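Local coordinates for protein endo-b-1,4-glucanase (Nasutitermes takasagoensis, PDB 1KS8) that probably hydrolyses internal beta-1,4-glucosidic linkages in cellulose and related beta-glucans, as a family 9 glycoside hydrolase with an (alpha/alpha)6 fold, at residues A[112-118]-A[137-143]. Sequence-based numbering, arbitrary orientation.
Sequences EFYGQVG and RPAYKID
Lys141 CB sits over the centre of one face of the Tyr114 ring, a CH-pi contact 3.7 Å from the centroid, while Ala139 CB meets the same ring obliquely near CD2. The Tyr140 ring takes the Gln116 amide at its edge, the two planes almost perpendicular, and Gly118 CA lies above one face of the Arg137 guanidinium. These contacts lie in and around a classic beta bulge in the small antiparallel sheet of this (alpha/alpha)6 glucanase, where 113-117 is the middle strand between 139-142 and 60-61. Gly115 N and Gln116 N both turn to Tyr140 O; the first bond is 2.8 Å and lies in the carbonyl plane, the second is weak. Before the bulge, Phe113 and Ile142 exchange two nearly straight backbone bonds, and their side chains pack against Leu151 of helix 149-165. With chi1 at 67°, Lys141 sends CG between its own N and carbonyl carbon, and the chain runs beside Tyr114, Lys141 CD reaching 3.6 Å from Tyr114 OH. Lys141 CE is 3.2 Å from Glu112 OE2, yet NZ stays beyond salt-bridge distance and has a weak, long ion pair with Asp43; Glu112 OE1 is hydrogen-bonded to Thr108 OG1. Tyr114 OH bonds to Asp43 N, so a leucine in place of the tyrosine would probably leave that amide without its mate and Lys141 CB without a ring face. Arg137 is anchored elsewhere, through a salt bridge to Asp40. From the second bulge residue, Gln116 NE2 reaches Gly118 O, just past the end of its own strand, at 2.9 Å, the bond straight at 175° and in the amide plane.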
loop_
_atom_site.group_PDB
_atom_site.type_symbol
_atom_site.label_atom_id
_atom_site.label_comp_id
_atom_site.label_asym_id
_atom_site.label_seq_id
_atom_site.Cartn_x
_atom_site.Cartn_y
_atom_site.Cartn_z
ATOM N N GLU A 112 21.573 -7.819 -0.771
ATOM C CA GLU A 112 20.947 -8.224 -2.024
ATOM C C GLU A 112 19.457 -8.328 -1.762
ATOM O O GLU A 112 19.034 -8.896 -0.756
ATOM C CB GLU A 112 21.482 -9.576 -2.500
ATOM C CG GLU A 112 20.994 -9.962 -3.893
ATOM C CD GLU A 112 21.630 -11.236 -4.410
ATOM O OE1 GLU A 112 21.153 -12.335 -4.056
ATOM O OE2 GLU A 112 22.621 -11.135 -5.164
ATOM N N PHE A 113 18.657 -7.779 -2.667
ATOM C CA PHE A 113 17.216 -7.811 -2.484
ATOM C C PHE A 113 16.464 -7.886 -3.804
ATOM O O PHE A 113 16.681 -7.067 -4.701
ATOM C CB PHE A 113 16.772 -6.562 -1.717
ATOM C CG PHE A 113 15.322 -6.566 -1.351
ATOM C CD1 PHE A 113 14.852 -7.407 -0.352
ATOM C CD2 PHE A 113 14.418 -5.754 -2.028
ATOM C CE1 PHE A 113 13.501 -7.443 -0.029
ATOM C CE2 PHE A 113 13.061 -5.782 -1.713
ATOM C CZ PHE A 113 12.602 -6.629 -0.712
ATOM N N TYR A 114 15.582 -8.869 -3.930
ATOM C CA TYR A 114 14.794 -8.986 -5.146
ATOM C C TYR A 114 13.617 -8.027 -5.074
ATOM O O TYR A 114 12.808 -8.079 -4.145
ATOM C CB TYR A 114 14.325 -10.427 -5.361
ATOM C CG TYR A 114 15.409 -11.280 -5.973
ATOM C CD1 TYR A 114 16.430 -11.821 -5.187
ATOM C CD2 TYR A 114 15.460 -11.480 -7.352
ATOM C CE1 TYR A 114 17.480 -12.538 -5.769
ATOM C CE2 TYR A 114 16.501 -12.191 -7.939
ATOM C CZ TYR A 114 17.506 -12.714 -7.144
ATOM O OH TYR A 114 18.541 -13.401 -7.734
ATOM N N GLY A 115 13.546 -7.137 -6.059
ATOM C CA GLY A 115 12.491 -6.140 -6.086
ATOM C C GLY A 115 11.379 -6.371 -7.084
ATOM O O GLY A 115 10.453 -5.562 -7.175
ATOM N N GLN A 116 11.447 -7.461 -7.838
ATOM C CA GLN A 116 10.400 -7.728 -8.807
ATOM C C GLN A 116 10.397 -9.162 -9.299
ATOM O O GLN A 116 11.452 -9.771 -9.461
ATOM C CB GLN A 116 10.556 -6.797 -10.017
ATOM C CG GLN A 116 9.312 -6.683 -10.898
ATOM C CD GLN A 116 9.482 -5.655 -12.006
ATOM O OE1 GLN A 116 9.907 -4.526 -11.758
ATOM N NE2 GLN A 116 9.140 -6.038 -13.233
ATOM N N VAL A 117 9.201 -9.702 -9.501
ATOM C CA VAL A 117 9.039 -11.031 -10.081
ATOM C C VAL A 117 7.964 -10.826 -11.139
ATOM O O VAL A 117 6.855 -10.360 -10.839
ATOM C CB VAL A 117 8.571 -12.099 -9.079
ATOM C CG1 VAL A 117 8.408 -13.434 -9.810
ATOM C CG2 VAL A 117 9.592 -12.246 -7.960
ATOM N N GLY A 118 8.316 -11.152 -12.378
ATOM C CA GLY A 118 7.418 -10.967 -13.500
ATOM C C GLY A 118 7.880 -9.737 -14.260
ATOM O O GLY A 118 8.322 -8.759 -13.651
ATOM N N ARG A 137 8.715 -15.768 -15.845
ATOM C CA ARG A 137 8.582 -14.709 -14.855
ATOM C C ARG A 137 9.955 -14.397 -14.274
ATOM O O ARG A 137 10.362 -14.954 -13.252
ATOM C CB ARG A 137 7.597 -15.126 -13.757
ATOM C CG ARG A 137 6.144 -15.012 -14.207
ATOM C CD ARG A 137 5.168 -15.670 -13.246
ATOM N NE ARG A 137 5.125 -15.050 -11.924
ATOM C CZ ARG A 137 4.560 -13.876 -11.649
ATOM N NH1 ARG A 137 3.980 -13.161 -12.604
ATOM N NH2 ARG A 137 4.548 -13.428 -10.398
ATOM N N PRO A 138 10.698 -13.502 -14.941
ATOM C CA PRO A 138 12.032 -13.124 -14.479
ATOM C C PRO A 138 11.970 -12.441 -13.123
ATOM O O PRO A 138 10.969 -11.808 -12.781
ATOM C CB PRO A 138 12.525 -12.167 -15.566
ATOM C CG PRO A 138 11.738 -12.563 -16.778
ATOM C CD PRO A 138 10.373 -12.839 -16.215
ATOM N N ALA A 139 13.043 -12.581 -12.355
ATOM C CA ALA A 139 13.143 -11.947 -11.050
ATOM C C ALA A 139 14.291 -10.955 -11.157
ATOM O O ALA A 139 15.363 -11.286 -11.673
ATOM C CB ALA A 139 13.429 -12.984 -9.972
ATOM N N TYR A 140 14.062 -9.734 -10.686
ATOM C CA TYR A 140 15.071 -8.685 -10.750
ATOM C C TYR A 140 15.470 -8.261 -9.343
ATOM O O TYR A 140 14.627 -8.187 -8.446
ATOM C CB TYR A 140 14.520 -7.481 -11.516
ATOM C CG TYR A 140 14.000 -7.801 -12.902
ATOM C CD1 TYR A 140 14.812 -8.422 -13.851
ATOM C CD2 TYR A 140 12.701 -7.458 -13.274
ATOM C CE1 TYR A 140 14.342 -8.691 -15.139
ATOM C CE2 TYR A 140 12.222 -7.721 -14.556
ATOM C CZ TYR A 140 13.046 -8.335 -15.481
ATOM O OH TYR A 140 12.569 -8.584 -16.751
ATOM N N LYS A 141 16.750 -7.964 -9.157
ATOM C CA LYS A 141 17.244 -7.585 -7.844
ATOM C C LYS A 141 18.130 -6.349 -7.840
ATOM O O LYS A 141 18.598 -5.886 -8.885
ATOM C CB LYS A 141 18.056 -8.742 -7.260
ATOM C CG LYS A 141 19.352 -9.013 -8.025
ATOM C CD LYS A 141 20.134 -10.175 -7.426
ATOM C CE LYS A 141 21.519 -10.292 -8.044
ATOM N NZ LYS A 141 21.464 -10.479 -9.515
ATOM N N ILE A 142 18.333 -5.815 -6.643
ATOM C CA ILE A 142 19.243 -4.704 -6.447
ATOM C C ILE A 142 20.348 -5.326 -5.593
ATOM O O ILE A 142 20.115 -6.306 -4.876
ATOM C CB ILE A 142 18.602 -3.501 -5.691
ATOM C CG1 ILE A 142 17.895 -3.966 -4.417
ATOM C CG2 ILE A 142 17.643 -2.761 -6.613
ATOM C CD1 ILE A 142 17.394 -2.816 -3.550
ATOM N N ASP A 143 21.557 -4.792 -5.707
ATOM C CA ASP A 143 22.691 -5.288 -4.938
ATOM C C ASP A 143 23.711 -4.165 -4.801
ATOM O O ASP A 143 23.413 -3.020 -5.127
ATOM C CB ASP A 143 23.320 -6.524 -5.604
ATOM C CG ASP A 143 23.597 -6.331 -7.082
ATOM O OD1 ASP A 143 24.044 -5.236 -7.473
ATOM O OD2 ASP A 143 23.379 -7.290 -7.855
#